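Local coordinates for DPS family protein (Vibrio cholerae O1 biovar El Tor, PDB 3IQ1) that probably binds iron and oxidises it, as a twelve-subunit member of the Dps family of ferritin-like proteins, at residues N29-Y34 with L65-L70; N25-Y30 with S86-A91; I116-Q121 with D142-Q147; N36-H41 with E58-L63. All coordinates share one frame; numbering follows the deposited sequence.

Contact 1: residues N29-Y34 with L65-L70; sequences NYQVFY and LKIDEL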
# COMPACT_ATOMS: atom_id res chain seq x y z
N ASN B 29 3.91 -21.62 30.82
CA ASN B 29 2.49 -21.44 30.82
C ASN B 29 2.00 -20.92 29.48
O ASN B 29 0.99 -21.39 28.97
CB ASN B 29 2.07 -20.54 31.96
CG ASN B 29 2.07 -21.27 33.32
OD1 ASN B 29 2.62 -20.72 34.32
ND2 ASN B 29 1.50 -22.40 33.39
N TYR B 30 2.67 -19.91 28.93
CA TYR B 30 2.29 -19.43 27.61
C TYR B 30 2.26 -20.50 26.56
O TYR B 30 1.38 -20.51 25.68
CB TYR B 30 3.19 -18.29 27.13
CG TYR B 30 2.76 -16.90 27.48
CD1 TYR B 30 3.16 -16.29 28.65
CD2 TYR B 30 1.96 -16.19 26.63
CE1 TYR B 30 2.77 -15.02 28.96
CE2 TYR B 30 1.59 -14.87 26.95
CZ TYR B 30 1.97 -14.31 28.10
OH TYR B 30 1.55 -13.02 28.39
N GLN B 31 3.24 -21.38 26.59
CA GLN B 31 3.44 -22.35 25.52
C GLN B 31 2.30 -23.38 25.58
O GLN B 31 1.68 -23.68 24.54
CB GLN B 31 4.84 -22.96 25.63
CG GLN B 31 5.95 -22.03 25.15
CD GLN B 31 6.11 -21.98 23.64
OE1 GLN B 31 5.11 -21.99 22.91
NE2 GLN B 31 7.36 -21.82 23.17
N VAL B 32 2.01 -23.91 26.78
CA VAL B 32 0.88 -24.82 26.94
C VAL B 32 -0.44 -24.15 26.58
O VAL B 32 -1.27 -24.72 25.87
CB VAL B 32 0.83 -25.44 28.33
CG1 VAL B 32 -0.43 -26.38 28.50
CG2 VAL B 32 2.10 -26.28 28.62
N PHE B 33 -0.60 -22.89 26.97
CA PHE B 33 -1.82 -22.17 26.68
C PHE B 33 -1.98 -21.93 25.16
O PHE B 33 -3.10 -22.03 24.63
CB PHE B 33 -1.75 -20.86 27.45
CG PHE B 33 -3.04 -20.06 27.50
CD1 PHE B 33 -4.26 -20.63 27.90
CD2 PHE B 33 -3.00 -18.71 27.28
CE1 PHE B 33 -5.40 -19.89 28.01
CE2 PHE B 33 -4.17 -17.94 27.39
CZ PHE B 33 -5.37 -18.53 27.78
N TYR B 34 -0.88 -21.55 24.50
CA TYR B 34 -0.90 -21.37 23.08
C TYR B 34 -1.38 -22.67 22.38
O TYR B 34 -2.24 -22.63 21.47
CB TYR B 34 0.48 -20.97 22.58
CG TYR B 34 0.62 -21.02 21.08
CD1 TYR B 34 0.28 -19.91 20.30
CD2 TYR B 34 1.13 -22.14 20.45
CE1 TYR B 34 0.44 -19.94 18.92
CE2 TYR B 34 1.26 -22.18 19.06
CZ TYR B 34 0.90 -21.08 18.31
OH TYR B 34 1.01 -21.07 16.93
N LEU B 65 3.29 -13.72 19.61
CA LEU B 65 4.10 -12.49 19.70
C LEU B 65 4.72 -12.38 21.11
O LEU B 65 5.90 -12.05 21.26
CB LEU B 65 3.28 -11.20 19.40
CG LEU B 65 2.79 -11.05 17.94
CD1 LEU B 65 1.86 -9.86 17.71
CD2 LEU B 65 3.98 -10.93 17.03
N LYS B 66 3.92 -12.66 22.12
CA LYS B 66 4.36 -12.54 23.53
C LYS B 66 5.37 -13.58 23.88
O LYS B 66 6.32 -13.28 24.59
CB LYS B 66 3.16 -12.56 24.46
CG LYS B 66 2.34 -11.25 24.36
CD LYS B 66 1.21 -11.11 25.37
CE LYS B 66 0.52 -9.76 25.37
NZ LYS B 66 -0.36 -9.54 24.14
N ILE B 67 5.21 -14.80 23.38
CA ILE B 67 6.15 -15.87 23.58
C ILE B 67 7.53 -15.48 23.04
O ILE B 67 8.56 -15.65 23.72
CB ILE B 67 5.68 -17.17 22.93
CG1 ILE B 67 4.58 -17.80 23.79
CG2 ILE B 67 6.82 -18.11 22.82
CD1 ILE B 67 3.76 -18.87 23.02
N ASP B 68 7.52 -14.88 21.85
CA ASP B 68 8.77 -14.42 21.19
C ASP B 68 9.49 -13.39 22.09
O ASP B 68 10.68 -13.51 22.39
CB ASP B 68 8.44 -13.75 19.84
CG ASP B 68 7.73 -14.68 18.83
OD1 ASP B 68 7.67 -15.90 19.08
OD2 ASP B 68 7.25 -14.18 17.74
N GLU B 69 8.73 -12.41 22.54
CA GLU B 69 9.25 -11.29 23.34
C GLU B 69 9.73 -11.76 24.71
O GLU B 69 10.68 -11.26 25.25
CB GLU B 69 8.29 -10.08 23.40
CG GLU B 69 8.94 -8.68 23.79
CD GLU B 69 8.05 -7.43 23.56
OE1 GLU B 69 8.52 -6.30 23.83
OE2 GLU B 69 6.91 -7.55 23.09
N LEU B 70 9.03 -12.73 25.27
CA LEU B 70 9.40 -13.29 26.55
C LEU B 70 10.70 -14.09 26.50
O LEU B 70 11.59 -13.90 27.33
CB LEU B 70 8.23 -14.11 27.05
CG LEU B 70 8.19 -14.72 28.37
CD1 LEU B 70 8.53 -13.67 29.47
CD2 LEU B 70 6.74 -15.29 28.58

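Contact 2: residues N25-Y30 with S86-A91; sequences NLLANY and SGYLKA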
# COMPACT_ATOMS: atom_id res chain seq x y z
N ASN B 25 9.14 -19.79 33.90
CA ASN B 25 7.88 -20.48 34.30
C ASN B 25 6.69 -19.86 33.59
O ASN B 25 5.76 -20.52 33.17
CB ASN B 25 7.69 -20.49 35.81
CG ASN B 25 8.65 -21.42 36.49
OD1 ASN B 25 9.11 -22.44 35.90
ND2 ASN B 25 8.92 -21.13 37.78
N LEU B 26 6.73 -18.55 33.43
CA LEU B 26 5.69 -17.87 32.67
C LEU B 26 5.64 -18.36 31.22
O LEU B 26 4.57 -18.59 30.68
CB LEU B 26 5.88 -16.37 32.72
CG LEU B 26 4.83 -15.47 32.01
CD1 LEU B 26 3.47 -15.56 32.63
CD2 LEU B 26 5.34 -14.04 32.00
N LEU B 27 6.80 -18.45 30.59
CA LEU B 27 6.95 -18.92 29.20
C LEU B 27 6.36 -20.32 29.05
O LEU B 27 5.65 -20.58 28.09
CB LEU B 27 8.43 -18.88 28.82
CG LEU B 27 8.78 -19.47 27.46
CD1 LEU B 27 8.05 -18.75 26.34
CD2 LEU B 27 10.28 -19.40 27.25
N ALA B 28 6.62 -21.20 30.01
CA ALA B 28 6.00 -22.54 30.03
C ALA B 28 4.49 -22.50 29.99
O ALA B 28 3.86 -23.24 29.23
CB ALA B 28 6.48 -23.32 31.23
N ASN B 29 3.91 -21.62 30.82
CA ASN B 29 2.49 -21.44 30.82
C ASN B 29 2.00 -20.92 29.48
O ASN B 29 0.99 -21.39 28.97
CB ASN B 29 2.07 -20.54 31.96
CG ASN B 29 2.07 -21.27 33.32
OD1 ASN B 29 2.62 -20.72 34.32
ND2 ASN B 29 1.50 -22.40 33.39
N TYR B 30 2.67 -19.91 28.93
CA TYR B 30 2.29 -19.43 27.61
C TYR B 30 2.26 -20.50 26.56
O TYR B 30 1.38 -20.51 25.68
CB TYR B 30 3.19 -18.29 27.13
CG TYR B 30 2.76 -16.90 27.48
CD1 TYR B 30 3.16 -16.29 28.65
CD2 TYR B 30 1.96 -16.19 26.63
CE1 TYR B 30 2.77 -15.02 28.96
CE2 TYR B 30 1.59 -14.87 26.95
CZ TYR B 30 1.97 -14.31 28.10
OH TYR B 30 1.55 -13.02 28.39
N SER B 86 9.05 -30.95 26.51
CA SER B 86 9.22 -31.66 27.79
C SER B 86 9.43 -30.69 28.93
O SER B 86 8.84 -30.83 29.99
CB SER B 86 10.42 -32.59 27.74
OG SER B 86 10.19 -33.61 26.81
N GLY B 87 10.29 -29.71 28.68
CA GLY B 87 10.58 -28.68 29.69
C GLY B 87 9.33 -27.90 30.07
O GLY B 87 9.06 -27.71 31.25
N TYR B 88 8.57 -27.47 29.08
CA TYR B 88 7.35 -26.73 29.34
C TYR B 88 6.32 -27.57 30.11
O TYR B 88 5.70 -27.05 31.04
CB TYR B 88 6.72 -26.20 28.04
CG TYR B 88 7.58 -25.31 27.17
CD1 TYR B 88 8.35 -24.33 27.73
CD2 TYR B 88 7.50 -25.38 25.81
CE1 TYR B 88 9.13 -23.49 26.95
CE2 TYR B 88 8.25 -24.56 25.03
CZ TYR B 88 9.07 -23.61 25.58
OH TYR B 88 9.79 -22.71 24.79
N LEU B 89 6.15 -28.84 29.78
CA LEU B 89 5.20 -29.67 30.50
C LEU B 89 5.59 -29.87 31.97
O LEU B 89 4.71 -30.01 32.82
CB LEU B 89 5.05 -31.01 29.81
CG LEU B 89 4.27 -30.99 28.52
CD1 LEU B 89 4.34 -32.36 27.86
CD2 LEU B 89 2.83 -30.55 28.70
N LYS B 90 6.89 -29.94 32.25
CA LYS B 90 7.37 -30.04 33.63
C LYS B 90 7.08 -28.80 34.44
O LYS B 90 6.78 -28.89 35.63
CB LYS B 90 8.86 -30.34 33.65
CG LYS B 90 9.40 -30.70 35.00
CD LYS B 90 10.82 -31.23 34.88
CE LYS B 90 11.58 -31.17 36.21
NZ LYS B 90 12.91 -31.86 36.09
N ALA B 91 7.19 -27.64 33.82
CA ALA B 91 7.12 -26.34 34.53
C ALA B 91 5.74 -25.70 34.57
O ALA B 91 5.49 -24.88 35.47
CB ALA B 91 8.09 -25.32 33.89

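Contact 3: residues I116-Q121 with D142-Q147; sequences ILLHQQ and DYIREQ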
# COMPACT_ATOMS: atom_id res chain seq x y z
N ILE B 116 -4.26 -17.08 35.25
CA ILE B 116 -2.92 -17.54 35.66
C ILE B 116 -1.81 -16.64 35.09
O ILE B 116 -0.93 -16.20 35.81
CB ILE B 116 -2.69 -19.03 35.27
CG1 ILE B 116 -3.55 -19.90 36.20
CG2 ILE B 116 -1.25 -19.36 35.37
CD1 ILE B 116 -3.63 -21.34 35.81
N LEU B 117 -1.85 -16.34 33.80
CA LEU B 117 -0.86 -15.44 33.23
C LEU B 117 -0.87 -14.11 33.97
O LEU B 117 0.18 -13.55 34.30
CB LEU B 117 -1.08 -15.25 31.71
CG LEU B 117 -1.01 -16.52 30.86
CD1 LEU B 117 -1.12 -16.09 29.37
CD2 LEU B 117 0.27 -17.30 31.13
N LEU B 118 -2.04 -13.52 34.19
CA LEU B 118 -2.09 -12.21 34.83
C LEU B 118 -1.50 -12.27 36.22
O LEU B 118 -0.75 -11.39 36.61
CB LEU B 118 -3.54 -11.71 34.93
CG LEU B 118 -4.13 -11.14 33.65
CD1 LEU B 118 -5.61 -10.94 33.81
CD2 LEU B 118 -3.48 -9.83 33.20
N HIS B 119 -1.87 -13.30 36.98
CA HIS B 119 -1.41 -13.46 38.36
C HIS B 119 0.12 -13.56 38.36
O HIS B 119 0.80 -12.89 39.17
CB HIS B 119 -2.06 -14.73 38.90
CG HIS B 119 -1.84 -14.97 40.34
ND1 HIS B 119 -0.73 -15.62 40.81
CD2 HIS B 119 -2.64 -14.75 41.42
CE1 HIS B 119 -0.80 -15.72 42.12
NE2 HIS B 119 -1.97 -15.23 42.52
N GLN B 120 0.68 -14.37 37.47
CA GLN B 120 2.15 -14.58 37.42
C GLN B 120 2.86 -13.33 36.95
O GLN B 120 3.90 -12.96 37.48
CB GLN B 120 2.55 -15.71 36.49
CG GLN B 120 2.57 -17.02 36.97
CD GLN B 120 3.14 -17.87 35.83
OE1 GLN B 120 2.55 -17.89 34.76
NE2 GLN B 120 4.28 -18.39 35.99
N GLN B 121 2.26 -12.62 35.98
CA GLN B 121 2.84 -11.37 35.48
C GLN B 121 2.85 -10.28 36.55
O GLN B 121 3.83 -9.57 36.65
CB GLN B 121 2.13 -10.93 34.21
CG GLN B 121 2.45 -11.90 33.08
CD GLN B 121 1.57 -11.93 31.88
OE1 GLN B 121 1.98 -12.50 30.88
NE2 GLN B 121 0.43 -11.23 31.88
N ASP B 142 2.91 -4.12 29.89
CA ASP B 142 2.28 -4.28 28.58
C ASP B 142 1.38 -5.51 28.58
O ASP B 142 0.23 -5.45 28.11
CB ASP B 142 3.31 -4.43 27.48
CG ASP B 142 4.03 -3.13 27.15
OD1 ASP B 142 3.62 -2.05 27.60
OD2 ASP B 142 4.96 -3.20 26.36
N TYR B 143 1.88 -6.65 29.05
CA TYR B 143 1.12 -7.87 29.01
C TYR B 143 -0.13 -7.80 29.87
O TYR B 143 -1.23 -8.23 29.46
CB TYR B 143 1.95 -9.08 29.43
CG TYR B 143 3.08 -9.48 28.46
CD1 TYR B 143 3.40 -8.73 27.32
CD2 TYR B 143 3.79 -10.61 28.68
CE1 TYR B 143 4.40 -9.12 26.42
CE2 TYR B 143 4.85 -10.99 27.81
CZ TYR B 143 5.13 -10.23 26.69
OH TYR B 143 6.11 -10.64 25.86
N ILE B 144 0.01 -7.23 31.06
CA ILE B 144 -1.10 -7.12 32.01
C ILE B 144 -2.19 -6.24 31.42
O ILE B 144 -3.38 -6.60 31.41
CB ILE B 144 -0.62 -6.58 33.37
CG1 ILE B 144 0.24 -7.63 34.09
CG2 ILE B 144 -1.80 -6.16 34.24
CD1 ILE B 144 1.09 -7.03 35.18
N ARG B 145 -1.83 -5.10 30.87
CA ARG B 145 -2.88 -4.17 30.46
C ARG B 145 -3.67 -4.77 29.27
O ARG B 145 -4.89 -4.57 29.16
CB ARG B 145 -2.31 -2.82 30.13
CG ARG B 145 -1.50 -2.77 28.88
CD ARG B 145 -0.66 -1.49 28.82
NE ARG B 145 -1.51 -0.32 28.64
CZ ARG B 145 -1.08 0.88 28.21
NH1 ARG B 145 -1.94 1.86 28.02
NH2 ARG B 145 0.18 1.08 27.99
N GLU B 146 -2.96 -5.44 28.36
CA GLU B 146 -3.58 -6.03 27.21
C GLU B 146 -4.51 -7.17 27.61
O GLU B 146 -5.65 -7.34 27.08
CB GLU B 146 -2.53 -6.49 26.18
CG GLU B 146 -1.76 -5.31 25.56
CD GLU B 146 -0.60 -5.74 24.70
OE1 GLU B 146 -0.63 -6.89 24.24
OE2 GLU B 146 0.31 -4.91 24.45
N GLN B 147 -4.03 -7.97 28.56
CA GLN B 147 -4.75 -9.20 28.89
C GLN B 147 -5.90 -8.93 29.80
O GLN B 147 -6.92 -9.64 29.76
CB GLN B 147 -3.82 -10.31 29.40
CG GLN B 147 -2.96 -10.77 28.26
CD GLN B 147 -1.80 -11.66 28.69
OE1 GLN B 147 -1.51 -11.78 29.89
NE2 GLN B 147 -1.14 -12.26 27.73

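Contact 4: residues N36-H41 with E58-L63; sequences NTRGYH and EIYTDL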
# COMPACT_ATOMS: atom_id res chain seq x y z
N ASN B 36 -3.14 -25.13 23.68
CA ASN B 36 -4.57 -25.29 23.93
C ASN B 36 -5.44 -24.44 22.99
O ASN B 36 -6.48 -24.90 22.49
CB ASN B 36 -4.93 -24.95 25.38
CG ASN B 36 -4.37 -25.93 26.39
OD1 ASN B 36 -3.92 -27.00 26.05
ND2 ASN B 36 -4.36 -25.52 27.68
N THR B 37 -5.02 -23.20 22.75
CA THR B 37 -5.74 -22.26 21.92
C THR B 37 -5.70 -22.68 20.44
O THR B 37 -6.71 -22.51 19.73
CB THR B 37 -5.21 -20.83 22.11
OG1 THR B 37 -5.22 -20.53 23.50
CG2 THR B 37 -6.10 -19.80 21.37
N ARG B 38 -4.58 -23.27 19.98
CA ARG B 38 -4.53 -23.83 18.67
C ARG B 38 -5.58 -24.94 18.55
O ARG B 38 -6.32 -25.02 17.55
CB ARG B 38 -3.14 -24.35 18.36
CG ARG B 38 -2.15 -23.22 18.19
CD ARG B 38 -2.13 -22.74 16.83
NE ARG B 38 -1.19 -23.48 15.97
CZ ARG B 38 -1.01 -23.20 14.70
NH1 ARG B 38 -1.72 -22.26 14.14
NH2 ARG B 38 -0.09 -23.84 13.97
N GLY B 39 -5.68 -25.80 19.58
CA GLY B 39 -6.69 -26.83 19.62
C GLY B 39 -8.10 -26.23 19.56
O GLY B 39 -8.99 -26.73 18.88
N TYR B 40 -8.33 -25.17 20.31
CA TYR B 40 -9.65 -24.55 20.31
C TYR B 40 -10.05 -24.10 18.90
O TYR B 40 -11.22 -24.27 18.49
CB TYR B 40 -9.71 -23.36 21.26
CG TYR B 40 -9.40 -23.60 22.74
CD1 TYR B 40 -9.51 -24.84 23.33
CD2 TYR B 40 -9.04 -22.53 23.56
CE1 TYR B 40 -9.23 -25.01 24.70
CE2 TYR B 40 -8.78 -22.67 24.89
CZ TYR B 40 -8.87 -23.92 25.49
OH TYR B 40 -8.61 -24.09 26.83
N HIS B 41 -9.10 -23.48 18.19
CA HIS B 41 -9.23 -23.07 16.79
C HIS B 41 -9.57 -24.22 15.88
O HIS B 41 -10.49 -24.14 15.10
CB HIS B 41 -7.92 -22.38 16.38
CG HIS B 41 -7.73 -22.15 14.93
ND1 HIS B 41 -8.43 -21.20 14.21
CD2 HIS B 41 -6.82 -22.68 14.07
CE1 HIS B 41 -7.99 -21.18 12.96
NE2 HIS B 41 -7.03 -22.09 12.84
N GLU B 58 -6.85 -15.11 16.21
CA GLU B 58 -6.40 -13.80 16.67
C GLU B 58 -5.68 -13.95 18.01
O GLU B 58 -4.61 -13.38 18.22
CB GLU B 58 -7.60 -12.88 16.80
CG GLU B 58 -7.28 -11.56 17.31
CD GLU B 58 -8.52 -10.72 17.56
OE1 GLU B 58 -9.59 -11.08 17.06
OE2 GLU B 58 -8.37 -9.67 18.22
N ILE B 59 -6.29 -14.70 18.90
CA ILE B 59 -5.78 -14.86 20.26
C ILE B 59 -4.44 -15.61 20.27
O ILE B 59 -3.48 -15.11 20.88
CB ILE B 59 -6.80 -15.49 21.17
CG1 ILE B 59 -7.92 -14.43 21.39
CG2 ILE B 59 -6.12 -15.94 22.47
CD1 ILE B 59 -9.13 -14.90 22.13
N TYR B 60 -4.34 -16.75 19.58
CA TYR B 60 -3.04 -17.43 19.56
C TYR B 60 -1.92 -16.70 18.80
O TYR B 60 -0.74 -16.83 19.17
CB TYR B 60 -3.13 -18.91 19.17
CG TYR B 60 -3.41 -19.27 17.74
CD1 TYR B 60 -4.51 -20.03 17.43
CD2 TYR B 60 -2.54 -18.95 16.74
CE1 TYR B 60 -4.75 -20.42 16.14
CE2 TYR B 60 -2.77 -19.34 15.41
CZ TYR B 60 -3.86 -20.09 15.14
OH TYR B 60 -4.09 -20.50 13.83
N THR B 61 -2.28 -15.87 17.83
CA THR B 61 -1.33 -15.04 17.10
C THR B 61 -0.69 -14.02 18.06
O THR B 61 0.53 -13.80 18.03
CB THR B 61 -2.02 -14.38 15.90
OG1 THR B 61 -2.43 -15.41 15.00
CG2 THR B 61 -1.06 -13.47 15.17
N ASP B 62 -1.53 -13.40 18.88
CA ASP B 62 -1.08 -12.42 19.89
C ASP B 62 -0.23 -13.15 20.97
O ASP B 62 0.81 -12.66 21.39
CB ASP B 62 -2.29 -11.68 20.48
CG ASP B 62 -2.90 -10.62 19.52
OD1 ASP B 62 -2.16 -10.16 18.59
OD2 ASP B 62 -4.09 -10.22 19.69
N LEU B 63 -0.63 -14.37 21.37
CA LEU B 63 0.20 -15.14 22.32
C LEU B 63 1.58 -15.46 21.78
O LEU B 63 2.57 -15.41 22.51
CB LEU B 63 -0.50 -16.45 22.72
CG LEU B 63 -1.80 -16.45 23.57
CD1 LEU B 63 -2.39 -17.86 23.74
CD2 LEU B 63 -1.52 -15.80 24.96

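Contact 1: residues N29-Y34 with L65-L70
Ile-67 reaches across to Tyr-30, Gln-31 and Tyr-34 on the facing helix. Its CG1 lies 3.7 Å from Tyr-30 CB. CD1 is anti along the chain (chi2 163°), which carries it farther, to 3.9 Å from Tyr-34 CB. Gln-31 comes over the same side chain: its chain bends at chi2 (-80°), and OE1 ends 3.4 Å from Ile-67 CD1. Two more residues meet the Tyr-30 ring, both from the side where Ile-67 lies. Leu-70 CD2 approaches Tyr-30 CD1 to 3.7 Å. Toward the hydroxyl end, Lys-66 CB meets Tyr-30 CE2, also at 3.7 Å, and Lys-66 CD lies 3.6 Å from Tyr-30 OH.

The polar ends find partners farther out. Tyr-30 OH hydrogen-bonds to Gln-121 and Gln-147, and Gln-31 NE2 to the Tyr-88 hydroxyl. The Lys-66 chain crosses the tyrosine at a slant, and its NZ forms a salt bridge with Glu-146 of helix 134-158. All six touching residues are buried near the centre of the chain. The segment axes come within 10.2 Å at 159°. This is the antiparallel pairing of the first two long helices in a ferritin-like four-helix bundle.

Contact 2: residues N25-Y30 with S86-A91
Tyr-88 OH has two partners: it hydrogen-bonds to the backbone O of Met-82, and the side-chain NE2 of Gln-31 also bonds to it. These bonds fix the far end of a ring that lies beside Leu-27 and Ala-28. The ring belongs to helix 85-91, the short helix in the connection between the second and third long helices. Such a helix is a feature of the Dps branch of the ferritin-like fold. It crosses the first long helix steeply, with segment axes at 104° and only 8.3 Å apart.

Small residues allow this approach. Ala-28 and Tyr-88 have their CA atoms 4.5 Å apart. Tyr-88 CD1 lies 3.7 Å from Ala-28 CA, so the ring meets the helix backbone itself. Tyr-88 CG is anti to its own carbonyl carbon (chi1 -57°), and the ring extends from there to Leu-27, whose CG is 4.1 Å from Tyr-88 CE1. The two side chains cross at a slant.

Outside the two segments, Tyr-88 packs on Met-35 and Leu-89 on Phe-85, both of a neighbouring subunit. The short helix is therefore part of a subunit interface as well.

One turn after Tyr-88, Ala-91 closes the contact. Its CB sits 3.7 Å from Ala-28 CB and equally far from Asn-25 OD1.

Contact 3: residues I116-Q121 with D142-Q147
The amides of Gln-121 and Gln-147 and the ring of Tyr-143 are the flat groups here. The two amide planes are close to parallel, although the side chains cross at about a right angle. Gln-121 OE1 sits at the edge of the Tyr-143 ring, near its plane, 3.4 Å from CD2. The amide itself is well inclined to that ring.

Gln-121 NE2 donates to Gln-147 OE1 at 2.8 Å, with an N-H...O angle of 151°. The acceptor lies close to the Gln-121 amide plane, while the donor is tilted out of the Gln-147 carbonyl plane. Gln-121 CD is anti along the chain (chi2 161°), and the extended chain brings the amide across to its partner. Tyr-30 OH of the first helix bonds to both Gln-121 OE1 and Gln-147 NE2. The three bonds close a small ring, so each of these buried side chains has polar partners in the other two.

Carbon contacts complete the packing. Gln-121 CB rests 3.8 Å from Ile-144 CG1. Leu-118 CD2 lies 3.7 Å from Ile-144 O and 3.8 Å from Gln-147 CB. Leu-117 CB passes 3.9 Å from Gln-147 OE1.

A neighbouring subunit adds to the contact: Arg-145 forms a salt bridge with its Asp-142, and Leu-118 packs on its Ile-9. The segment axes run at 148°, 9.6 Å apart. The pair is the antiparallel second hairpin of the ferritin-like four-helix bundle, with a polar cluster set into its core.

Contact 4: residues N36-H41 with E58-L63
Tyr-60 meets Arg-38 by a CH-pi contact. Arg-38 CD stands 3.4 Å above the centroid of the Tyr-60 ring, 6° off the normal. The arginine chain bends at chi2 and chi3 as it crosses the ring. The guanidinium then stands steeply to the ring plane.

The aromatic pair is T-shaped. The edge of Tyr-60 points at the face of His-41, with centroids 5.2 Å apart and planes at 79°. Tyr-60 CG sits between the backbone N and the carbonyl carbon (chi1 73°), the crowded position, and from there the ring extends with Arg-38 CD over its face and His-41 at its edge.

Polar groups gather at the tyrosine tip. Arg-38 NH1 lies 3.0 Å from Tyr-60 OH, which approaches the guanidinium edge near its plane. The same OH lies over one face of the His-41 ring, toward its rim. His-41 ND1 is hydrogen-bonded to His-53 O, and the two histidine rings stack.

Thr-37 CG2 supplies the apolar packing, 3.8 Å from Tyr-60 CB and 4.0 Å from Ile-59 CG2. The Thr-37 hydroxyl is hydrogen-bonded to Phe-33 O, and its OG1 also touches Leu-63 CD1 at 3.9 Å.

Arg-38 NH2 makes a salt bridge to Asp-68 of a neighbouring subunit, and His-41 packs on Glu-72 of that subunit. This is consistent with the two-subunit interface where Dps proteins carry their ferroxidase centre.

Overall arrangement
Contacts 1 and 4 both join helix 13-43 to helix 49-76, with centres about 10 Å apart. Contact 4 lies nearer the turn between those helices, within the chain segment that contact 1 spans. Contact 2 starts from the same part of helix 13-43 as contact 1, about 9 Å from it, and adds the short helix 85-91. Contact 3 comes last along the chain and joins helices 103-131 and 134-158. It lies about 12 Å from contact 1. Polar bonds between contacts 1 and 3 tie the two hairpins into one bundle. Contacts 1, 2 and 4 all touch one neighbouring subunit and contact 3 touches others, so all four lie close to dodecamer interfaces.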